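Local coordinates for protein aminoglycoside N(3)-acetyltransferase (Enterobacter cloacae, PDB 6NP2) that probably confers resistance to 2-deoxystreptamine antibiotics such as gentamicin, kanamycin and tobramycin by transferring an acetyl group from acetyl-CoA to their N3 amine, at residues M24-L29 / A166-H171; A58-R63 / D118-A123. All coordinates share one frame; numbering follows the deposited sequence.

Contact 1: residues M24-L29 / A166-H171; sequences MPHVSL and AVTALH. With SIS ((1S,2S,3R,4S,6R)-4,6-diamino-3-{[(2S,3R)-3-amino-6-(aminomethyl)-3,4-dihydro-2H-pyran-2-yl]oxy}-2-hydroxycyclohexyl 3-deoxy-4-C-methyl-3-(methylamino)-beta-L-arabinopyranoside), chain B.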
ATOM      1  N   MET A  24       0.360  -7.880  -3.671  1.00 10.69           N
ATOM      2  CA  MET A  24       0.598  -6.739  -2.800  1.00 11.18           C
ATOM      3  C   MET A  24       0.509  -7.215  -1.356  1.00 11.36           C
ATOM      4  O   MET A  24      -0.593  -7.565  -0.893  1.00 12.02           O
ATOM      5  CB  MET A  24      -0.437  -5.649  -3.054  1.00 11.04           C
ATOM      6  CG  MET A  24      -0.258  -4.437  -2.157  1.00 12.31           C
ATOM      7  SD  MET A  24      -1.197  -3.044  -2.767  1.00 13.56           S
ATOM      8  CE  MET A  24      -0.502  -1.733  -1.758  1.00 15.05           C
ATOM      9  N   PRO A  25       1.620  -7.275  -0.619  1.00 11.61           N
ATOM     10  CA  PRO A  25       1.585  -7.795   0.752  1.00 12.29           C
ATOM     11  C   PRO A  25       1.355  -6.703   1.782  1.00 12.52           C
ATOM     12  O   PRO A  25       1.809  -5.567   1.645  1.00 13.18           O
ATOM     13  CB  PRO A  25       2.995  -8.379   0.925  1.00 13.87           C
ATOM     14  CG  PRO A  25       3.839  -7.461   0.097  1.00 14.37           C
ATOM     15  CD  PRO A  25       3.008  -7.082  -1.094  1.00 12.34           C
ATOM     16  N   HIS A  26       0.689  -7.116   2.858  1.00 13.09           N
ATOM     17  CA  HIS A  26       0.553  -6.349   4.092  1.00 13.60           C
ATOM     18  C   HIS A  26       0.923  -7.313   5.208  1.00 13.89           C
ATOM     19  O   HIS A  26       0.283  -8.354   5.350  1.00 15.13           O
ATOM     20  CB  HIS A  26      -0.883  -5.851   4.295  1.00 13.98           C
ATOM     21  CG  HIS A  26      -1.344  -4.901   3.241  1.00 13.89           C
ATOM     22  ND1 HIS A  26      -0.896  -3.598   3.157  1.00 15.00           N
ATOM     23  CD2 HIS A  26      -2.225  -5.060   2.231  1.00 16.25           C
ATOM     24  CE1 HIS A  26      -1.465  -3.009   2.121  1.00 15.91           C
ATOM     25  NE2 HIS A  26      -2.280  -3.873   1.546  1.00 16.24           N
ATOM     26  N   VAL A  27       1.961  -7.001   5.971  1.00 14.32           N
ATOM     27  CA  VAL A  27       2.586  -7.992   6.845  1.00 15.10           C
ATOM     28  C   VAL A  27       2.694  -7.470   8.263  1.00 16.62           C
ATOM     29  O   VAL A  27       3.176  -6.355   8.481  1.00 18.06           O
ATOM     30  CB  VAL A  27       3.990  -8.364   6.337  1.00 15.43           C
ATOM     31  CG1 VAL A  27       4.620  -9.444   7.203  1.00 16.02           C
ATOM     32  CG2 VAL A  27       3.930  -8.826   4.893  1.00 16.09           C
ATOM     33  N   SER A  28       2.323  -8.312   9.226  1.00 17.28           N
ATOM     34  CA  SER A  28       2.699  -8.121  10.628  1.00 19.07           C
ATOM     35  C   SER A  28       3.837  -9.090  10.947  1.00 19.10           C
ATOM     36  O   SER A  28       3.618 -10.295  11.119  1.00 19.37           O
ATOM     37  CB  SER A  28       1.516  -8.387  11.544  1.00 21.00           C
ATOM     38  OG  SER A  28       1.965  -8.523  12.880  1.00 23.29           O
ATOM     39  N   LEU A  29       5.064  -8.568  11.036  1.00 19.15           N
ATOM     40  CA  LEU A  29       6.196  -9.455  11.308  1.00 20.56           C
ATOM     41  C   LEU A  29       6.119 -10.063  12.706  1.00 21.73           C
ATOM     42  O   LEU A  29       6.627 -11.172  12.927  1.00 23.02           O
ATOM     43  CB  LEU A  29       7.519  -8.724  11.081  1.00 21.98           C
ATOM     44  CG  LEU A  29       7.838  -8.440   9.609  1.00 22.12           C
ATOM     45  CD1 LEU A  29       8.972  -7.436   9.482  1.00 24.03           C
ATOM     46  CD2 LEU A  29       8.179  -9.722   8.872  1.00 22.84           C
ATOM     47  N   ALA A 166      -5.765  -2.625   6.913  0.57 17.08           N
ATOM     48  CA  ALA A 166      -4.477  -2.500   6.232  0.57 17.34           C
ATOM     49  C   ALA A 166      -4.564  -2.445   4.705  0.57 16.42           C
ATOM     50  O   ALA A 166      -3.538  -2.234   4.065  0.57 17.41           O
ATOM     51  CB  ALA A 166      -3.573  -3.662   6.649  0.57 18.69           C
ATOM     52  N   VAL A 167      -5.747  -2.570   4.118  1.00 15.48           N
ATOM     53  CA  VAL A 167      -5.962  -2.859   2.704  1.00 14.29           C
ATOM     54  C   VAL A 167      -5.905  -1.578   1.877  1.00 12.90           C
ATOM     55  O   VAL A 167      -6.936  -0.969   1.557  1.00 13.33           O
ATOM     56  CB  VAL A 167      -7.286  -3.613   2.509  1.00 15.78           C
ATOM     57  CG1 VAL A 167      -7.439  -4.028   1.069  1.00 15.01           C
ATOM     58  CG2 VAL A 167      -7.343  -4.822   3.434  1.00 19.20           C
ATOM     59  N   THR A 168      -4.691  -1.162   1.529  1.00 12.65           N
ATOM     60  CA  THR A 168      -4.488   0.115   0.853  1.00 12.31           C
ATOM     61  C   THR A 168      -5.287   0.218  -0.435  1.00 11.65           C
ATOM     62  O   THR A 168      -5.747   1.308  -0.802  1.00 12.36           O
ATOM     63  CB  THR A 168      -3.001   0.287   0.545  1.00 13.88           C
ATOM     64  OG1 THR A 168      -2.238  -0.032   1.707  1.00 14.86           O
ATOM     65  CG2 THR A 168      -2.695   1.699   0.099  1.00 17.41           C
ATOM     66  N   ALA A 169      -5.443  -0.888  -1.159  1.00 12.42           N
ATOM     67  CA  ALA A 169      -6.131  -0.810  -2.438  1.00 12.14           C
ATOM     68  C   ALA A 169      -7.552  -0.287  -2.296  1.00 11.11           C
ATOM     69  O   ALA A 169      -8.098   0.265  -3.259  1.00 11.51           O
ATOM     70  CB  ALA A 169      -6.133  -2.168  -3.127  1.00 13.49           C
ATOM     71  N   LEU A 170      -8.174  -0.456  -1.124  1.00 11.15           N
ATOM     72  CA  LEU A 170      -9.538   0.048  -0.947  1.00 11.50           C
ATOM     73  C   LEU A 170      -9.612   1.571  -0.962  1.00 11.42           C
ATOM     74  O   LEU A 170     -10.706   2.115  -1.154  1.00 11.86           O
ATOM     75  CB  LEU A 170     -10.194  -0.540   0.303  1.00 12.52           C
ATOM     76  CG  LEU A 170     -10.839  -1.902   0.063  1.00 12.54           C
ATOM     77  CD1 LEU A 170     -11.153  -2.579   1.398  1.00 13.31           C
ATOM     78  CD2 LEU A 170     -12.082  -1.764  -0.809  1.00 13.55           C
ATOM     79  N   HIS A 171      -8.496   2.275  -0.814  1.00 11.01           N
ATOM     80  CA  HIS A 171      -8.539   3.714  -1.029  1.00 11.44           C
ATOM     81  C   HIS A 171      -8.869   4.066  -2.472  1.00 10.92           C
ATOM     82  O   HIS A 171      -9.362   5.171  -2.726  1.00 11.73           O
ATOM     83  CB  HIS A 171      -7.243   4.377  -0.580  1.00 12.18           C
ATOM     84  CG  HIS A 171      -6.999   4.267   0.891  1.00 13.12           C
ATOM     85  ND1 HIS A 171      -7.862   4.793   1.828  1.00 14.41           N
ATOM     86  CD2 HIS A 171      -5.977   3.722   1.589  1.00 14.58           C
ATOM     87  CE1 HIS A 171      -7.396   4.539   3.040  1.00 15.26           C
ATOM     88  NE2 HIS A 171      -6.250   3.891   2.922  1.00 16.05           N
TER
HETATM   89  C11 SIS B 301      -4.236   4.430   9.326  1.00 32.78           C
HETATM   90  C12 SIS B 301      -2.421   6.223   4.730  1.00 16.57           C
HETATM   91  C13 SIS B 301      -1.320   9.114   6.154  1.00 14.61           C
HETATM   92  C21 SIS B 301      -3.870   3.269  10.251  1.00 37.23           C
HETATM   93  C22 SIS B 301      -3.703   5.429   4.522  1.00 18.92           C
HETATM   94  C23 SIS B 301       0.031   9.551   5.613  1.00 14.08           C
HETATM   95  C31 SIS B 301      -4.288   3.655  11.678  1.00 37.33           C
HETATM   96  C32 SIS B 301      -3.827   4.425   5.662  1.00 20.87           C
HETATM   97  C33 SIS B 301       1.143   9.150   6.588  1.00 14.45           C
HETATM   98  C41 SIS B 301      -5.658   4.288  11.675  1.00 36.78           C
HETATM   99  C42 SIS B 301      -3.843   5.124   7.018  1.00 21.83           C
HETATM  100  C43 SIS B 301       0.840   9.708   7.977  1.00 15.52           C
HETATM  101  C51 SIS B 301      -6.243   4.698  10.578  1.00 34.24           C
HETATM  102  C52 SIS B 301      -2.623   6.012   7.209  1.00 19.48           C
HETATM  103  C53 SIS B 301      -0.573   9.336   8.424  1.00 15.98           C
HETATM  104  C61 SIS B 301      -7.606   5.343  10.672  1.00 33.08           C
HETATM  105  C62 SIS B 301      -2.494   6.981   6.049  1.00 16.43           C
HETATM  106  C83 SIS B 301       1.810   9.126   9.012  1.00 16.77           C
HETATM  107  C93 SIS B 301       3.471   8.602   5.980  1.00 15.29           C
HETATM  108  N12 SIS B 301      -2.224   7.154   3.618  1.00 16.27           N
HETATM  109  N21 SIS B 301      -4.555   2.054   9.793  1.00 38.36           N
HETATM  110  N32 SIS B 301      -5.070   3.642   5.551  1.00 24.72           N
HETATM  111  N33 SIS B 301       2.442   9.663   6.083  1.00 14.50           N
HETATM  112  N61 SIS B 301      -7.694   6.446   9.703  1.00 31.62           N
HETATM  113  O11 SIS B 301      -3.844   4.083   7.996  1.00 26.52           O
HETATM  114  O23 SIS B 301       0.269   8.865   4.394  1.00 14.79           O
HETATM  115  O43 SIS B 301       0.978  11.124   7.893  1.00 16.76           O
HETATM  116  O51 SIS B 301      -5.654   4.614   9.368  1.00 33.13           O
HETATM  117  O52 SIS B 301      -2.772   6.769   8.404  1.00 19.70           O
HETATM  118  O53 SIS B 301      -1.546   9.672   7.434  1.00 15.54           O
HETATM  119  O62 SIS B 301      -1.279   7.700   6.257  1.00 14.42           O
HETATM  120  O   HOH W   1      -3.871  -3.301  -0.770  1.00 13.55           O
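H26, near the end of strand 22-27, lays one face of its imidazole against the backbone carbonyl of A166, in the acetyl-CoA site of this antibiotic N-acetyltransferase fold. The carbonyl oxygen stands over the rim of the ring, with A166 O 2.9 Å from H26 CE1; the ring nitrogens make a poor angle with it, so this is a face contact and not a hydrogen bond. With CG beside its own backbone N (chi1 -63°), the ring reaches across toward the turn 167-170. T168 takes a different side: its hydroxyl lies at the ring edge, T168 OG1 3.1 Å from H26 CE1. Farther round the edge, in the ring plane, a water accepts from A169 N and is hydrogen-bonded to H26 NE2 at 2.9 Å, linking the strand to the turn. Histidine suits this place because one flat group can offer a face to a carbonyl and a nitrogen to a water. The small methyl of A166 lets the two backbones approach, its CB 4.2 Å from H26 CB. M24, one pleat back on the same side of the strand, sends an extended chain at about a right angle to T168, and its flexible thioether brings CE to 4.0 Å from T168 CB. H26, T168 and H171 all belong to the acetyl-CoA site, and H171 also holds the aminoglycoside sisomicin. E174 OE2 is hydrogen-bonded to H171 ND1, which helps fix the ring's rotation. In the ring plane, SIS N32, the central-ring 3-amine that this family acetylates, donates to H171 NE2 at 2.9 Å.

Contact 2: residues A58-R63 / D118-A123; sequences AFVSWR and DASMAA. With SIS ((1S,2S,3R,4S,6R)-4,6-diamino-3-{[(2S,3R)-3-amino-6-(aminomethyl)-3,4-dihydro-2H-pyran-2-yl]oxy}-2-hydroxycyclohexyl 3-deoxy-4-C-methyl-3-(methylamino)-beta-L-arabinopyranoside), chain B.
A58 and A122 face each other as a hydrogen-bonded antiparallel pair, joining strands 55-59 and 121-124 in the mixed sheet. Each amide is answered by the opposite carbonyl: A58 N donates to A122 O and A122 N to A58 O, both at 2.8 Å and close to straight. Beyond F59 and M121, the non-hydrogen-bonded pair, strand 55-59 gives way to a loop, and S120 O takes two donors. V60 N reaches it in the carbonyl plane through a bent bond (141° at the hydrogen), whereas S61 N lies 2.8 Å from S120 O, tilted from that plane but straighter. One acceptor thus satisfies two successive amides where the chain turns. The hydroxyl of S61, held anti to the backbone N (chi1 -174°), donates to D118 O at 2.7 Å, serine being short enough to fit. S120 OG is satisfied by R113 NE and S114 O. The small A122 methyl leaves room for V60 CG1. On the sheet face bearing F59, the M121 chain, bent at chi2 (-81°), brings CE in the conformer described to 3.7 Å from F59 CD1, its sulfur oblique to the ring in a Met-aromatic contact. F98 stacks on the same ring and Y141 meets it edge-to-face, aromatic neighbours that suit a phenylalanine. D118 turns its carboxylate to sisomicin: OD1 accepts a hydrogen bond from the methylamino nitrogen SIS N33 at 2.8 Å and is also bonded to S65 OG. This acid suits a cationic substrate, its charge probably favouring a protonated amine. D118 OD2 accepts one from the ligand hydroxyl SIS O23 at 2.6 Å.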
ATOM      1  N   ALA A  58       4.296  -2.942  -3.158  1.00 11.06           N
ATOM      2  CA  ALA A  58       4.130  -2.628  -1.747  1.00 10.80           C
ATOM      3  C   ALA A  58       3.938  -1.132  -1.570  1.00 10.82           C
ATOM      4  O   ALA A  58       4.610  -0.327  -2.212  1.00 11.65           O
ATOM      5  CB  ALA A  58       5.317  -3.081  -0.913  1.00 12.30           C
ATOM      6  N   PHE A  59       3.037  -0.772  -0.658  1.00 10.92           N
ATOM      7  CA  PHE A  59       2.840   0.625  -0.258  1.00 11.43           C
ATOM      8  C   PHE A  59       3.863   0.926   0.827  1.00 11.42           C
ATOM      9  O   PHE A  59       3.694   0.526   1.979  1.00 12.92           O
ATOM     10  CB  PHE A  59       1.417   0.818   0.255  1.00 12.13           C
ATOM     11  CG  PHE A  59       1.177   2.146   0.911  1.00 12.10           C
ATOM     12  CD1 PHE A  59       1.715   3.312   0.404  1.00 13.36           C
ATOM     13  CD2 PHE A  59       0.413   2.220   2.057  1.00 14.03           C
ATOM     14  CE1 PHE A  59       1.482   4.521   1.028  1.00 14.61           C
ATOM     15  CE2 PHE A  59       0.175   3.427   2.674  1.00 15.03           C
ATOM     16  CZ  PHE A  59       0.707   4.571   2.160  1.00 15.25           C
ATOM     17  N   VAL A  60       4.946   1.619   0.462  1.00 11.39           N
ATOM     18  CA  VAL A  60       6.055   1.822   1.388  1.00 12.20           C
ATOM     19  C   VAL A  60       6.112   3.232   1.974  1.00 11.95           C
ATOM     20  O   VAL A  60       6.643   3.417   3.071  1.00 13.03           O
ATOM     21  CB  VAL A  60       7.403   1.421   0.756  1.00 12.86           C
ATOM     22  CG1 VAL A  60       7.332  -0.002   0.193  1.00 13.52           C
ATOM     23  CG2 VAL A  60       7.842   2.381  -0.333  1.00 13.30           C
ATOM     24  N   SER A  61       5.579   4.225   1.266  1.00 11.50           N
ATOM     25  CA  SER A  61       5.564   5.611   1.759  1.00 11.89           C
ATOM     26  C   SER A  61       6.992   6.066   2.057  1.00 12.35           C
ATOM     27  O   SER A  61       7.933   5.654   1.363  1.00 13.27           O
ATOM     28  CB  SER A  61       4.586   5.722   2.908  1.00 12.49           C
ATOM     29  OG  SER A  61       4.416   7.070   3.345  1.00 13.01           O
ATOM     30  N   TRP A  62       7.142   6.929   3.056  1.00 12.69           N
ATOM     31  CA  TRP A  62       8.408   7.588   3.331  1.00 13.26           C
ATOM     32  C   TRP A  62       8.452   7.929   4.809  1.00 13.44           C
ATOM     33  O   TRP A  62       7.548   8.595   5.322  1.00 14.94           O
ATOM     34  CB  TRP A  62       8.486   8.865   2.506  1.00 13.52           C
ATOM     35  CG  TRP A  62       9.699   9.716   2.700  1.00 13.73           C
ATOM     36  CD1 TRP A  62      10.925   9.341   3.184  1.00 14.65           C
ATOM     37  CD2 TRP A  62       9.812  11.103   2.370  1.00 14.38           C
ATOM     38  NE1 TRP A  62      11.787  10.420   3.185  1.00 15.87           N
ATOM     39  CE2 TRP A  62      11.124  11.509   2.684  1.00 15.16           C
ATOM     40  CE3 TRP A  62       8.930  12.045   1.830  1.00 15.10           C
ATOM     41  CZ2 TRP A  62      11.568  12.804   2.475  1.00 16.55           C
ATOM     42  CZ3 TRP A  62       9.374  13.327   1.626  1.00 16.27           C
ATOM     43  CH2 TRP A  62      10.677  13.701   1.954  1.00 16.73           C
ATOM     44  N   ARG A  63       9.505   7.474   5.485  1.00 14.55           N
ATOM     45  CA  ARG A  63       9.705   7.736   6.904  1.00 15.95           C
ATOM     46  C   ARG A  63       9.517   9.205   7.234  1.00 16.50           C
ATOM     47  O   ARG A  63       8.934   9.552   8.272  1.00 18.37           O
ATOM     48  CB  ARG A  63      11.130   7.331   7.280  1.00 16.46           C
ATOM     49  CG  ARG A  63      11.451   7.437   8.756  1.00 19.03           C
ATOM     50  CD  ARG A  63      12.926   7.208   9.006  1.00 20.84           C
ATOM     51  NE  ARG A  63      13.712   8.367   8.598  1.00 22.23           N
ATOM     52  CZ  ARG A  63      15.029   8.474   8.734  1.00 23.15           C
ATOM     53  NH1 ARG A  63      15.726   7.460   9.232  1.00 24.63           N
ATOM     54  NH2 ARG A  63      15.652   9.579   8.343  1.00 24.11           N
ATOM     55  N   ASP A 118       4.514  10.717  -0.352  1.00 12.96           N
ATOM     56  CA  ASP A 118       3.715  10.212   0.755  1.00 13.04           C
ATOM     57  C   ASP A 118       3.066   8.876   0.431  1.00 12.43           C
ATOM     58  O   ASP A 118       2.924   8.025   1.313  1.00 12.92           O
ATOM     59  CB  ASP A 118       2.656  11.230   1.178  1.00 13.09           C
ATOM     60  CG  ASP A 118       1.994  10.842   2.486  1.00 13.56           C
ATOM     61  OD1 ASP A 118       2.676  10.867   3.540  1.00 14.42           O
ATOM     62  OD2 ASP A 118       0.799  10.490   2.450  1.00 14.80           O
ATOM     63  N   ALA A 119       2.661   8.685  -0.818  1.00 12.00           N
ATOM     64  CA  ALA A 119       1.984   7.463  -1.245  1.00 11.65           C
ATOM     65  C   ALA A 119       2.940   6.474  -1.917  1.00 11.71           C
ATOM     66  O   ALA A 119       2.490   5.538  -2.582  1.00 11.79           O
ATOM     67  CB  ALA A 119       0.828   7.821  -2.174  1.00 12.14           C
ATOM     68  N   SER A 120       4.245   6.622  -1.697  0.64 10.68           N
ATOM     69  CA  SER A 120       5.226   5.920  -2.519  0.64  9.46           C
ATOM     70  C   SER A 120       5.022   4.407  -2.502  0.64  9.85           C
ATOM     71  O   SER A 120       4.842   3.788  -1.447  0.64 10.20           O
ATOM     72  CB  SER A 120       6.633   6.262  -2.036  0.64  9.47           C
ATOM     73  OG  SER A 120       7.622   5.739  -2.903  0.64  9.04           O
ATOM     74  N   MET A 121       5.080   3.826  -3.688  0.64 10.77           N
ATOM     75  CA  MET A 121       4.927   2.395  -3.906  0.64 11.26           C
ATOM     76  C   MET A 121       6.219   1.814  -4.473  0.64 11.94           C
ATOM     77  O   MET A 121       6.855   2.418  -5.339  0.64 12.71           O
ATOM     78  CB  MET A 121       3.815   2.172  -4.934  0.64 11.88           C
ATOM     79  CG  MET A 121       2.477   2.832  -4.601  0.64 12.45           C
ATOM     80  SD  MET A 121       1.546   1.832  -3.441  0.64 13.45           S
ATOM     81  CE  MET A 121       0.256   2.921  -2.931  0.64 14.52           C
ATOM     82  N   ALA A 122       6.583   0.619  -4.004  1.00 11.27           N
ATOM     83  CA  ALA A 122       7.767  -0.095  -4.460  1.00 11.50           C
ATOM     84  C   ALA A 122       7.320  -1.327  -5.224  1.00 11.65           C
ATOM     85  O   ALA A 122       6.370  -1.986  -4.827  1.00 12.77           O
ATOM     86  CB  ALA A 122       8.616  -0.510  -3.272  1.00 14.09           C
ATOM     87  N   ALA A 123       8.009  -1.642  -6.313  1.00 11.40           N
ATOM     88  CA  ALA A 123       7.649  -2.811  -7.101  1.00 11.63           C
ATOM     89  C   ALA A 123       8.886  -3.583  -7.524  1.00 11.85           C
ATOM     90  O   ALA A 123       9.895  -3.000  -7.914  1.00 12.86           O
ATOM     91  CB  ALA A 123       6.862  -2.433  -8.351  1.00 12.88           C
TER
HETATM   92  C11 SIS B 301      -4.236   4.430   9.326  1.00 32.78           C
HETATM   93  C12 SIS B 301      -2.421   6.223   4.730  1.00 16.57           C
HETATM   94  C13 SIS B 301      -1.320   9.114   6.154  1.00 14.61           C
HETATM   95  C21 SIS B 301      -3.870   3.269  10.251  1.00 37.23           C
HETATM   96  C22 SIS B 301      -3.703   5.429   4.522  1.00 18.92           C
HETATM   97  C23 SIS B 301       0.031   9.551   5.613  1.00 14.08           C
HETATM   98  C31 SIS B 301      -4.288   3.655  11.678  1.00 37.33           C
HETATM   99  C32 SIS B 301      -3.827   4.425   5.662  1.00 20.87           C
HETATM  100  C33 SIS B 301       1.143   9.150   6.588  1.00 14.45           C
HETATM  101  C41 SIS B 301      -5.658   4.288  11.675  1.00 36.78           C
HETATM  102  C42 SIS B 301      -3.843   5.124   7.018  1.00 21.83           C
HETATM  103  C43 SIS B 301       0.840   9.708   7.977  1.00 15.52           C
HETATM  104  C51 SIS B 301      -6.243   4.698  10.578  1.00 34.24           C
HETATM  105  C52 SIS B 301      -2.623   6.012   7.209  1.00 19.48           C
HETATM  106  C53 SIS B 301      -0.573   9.336   8.424  1.00 15.98           C
HETATM  107  C61 SIS B 301      -7.606   5.343  10.672  1.00 33.08           C
HETATM  108  C62 SIS B 301      -2.494   6.981   6.049  1.00 16.43           C
HETATM  109  C83 SIS B 301       1.810   9.126   9.012  1.00 16.77           C
HETATM  110  C93 SIS B 301       3.471   8.602   5.980  1.00 15.29           C
HETATM  111  N12 SIS B 301      -2.224   7.154   3.618  1.00 16.27           N
HETATM  112  N21 SIS B 301      -4.555   2.054   9.793  1.00 38.36           N
HETATM  113  N32 SIS B 301      -5.070   3.642   5.551  1.00 24.72           N
HETATM  114  N33 SIS B 301       2.442   9.663   6.083  1.00 14.50           N
HETATM  115  N61 SIS B 301      -7.694   6.446   9.703  1.00 31.62           N
HETATM  116  O11 SIS B 301      -3.844   4.083   7.996  1.00 26.52           O
HETATM  117  O23 SIS B 301       0.269   8.865   4.394  1.00 14.79           O
HETATM  118  O43 SIS B 301       0.978  11.124   7.893  1.00 16.76           O
HETATM  119  O51 SIS B 301      -5.654   4.614   9.368  1.00 33.13           O
HETATM  120  O52 SIS B 301      -2.772   6.769   8.404  1.00 19.70           O
HETATM  121  O53 SIS B 301      -1.546   9.672   7.434  1.00 15.54           O
HETATM  122  O62 SIS B 301      -1.279   7.700   6.257  1.00 14.42           O

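In the fold
Contacts 1 and 2 lie about 12 Å apart, centre to centre, near the middle of the chain. Strands 22-27 and 55-59 are parallel neighbours in the seven-stranded mixed sheet, and strand 121-124 runs antiparallel on the far side of 55-59. Along the chain, contact 2 is nested inside the loop closed by contact 1. They touch directly at F59, which packs against both M24 and T168. Both also reach sisomicin, through different parts of the drug: contact 1 holds an amine of the central ring and contact 2 the methylamino sugar. Since contact 1 also contains acetyl-CoA-binding residues, the arrangement brings the antibiotic and the acetyl donor's site together.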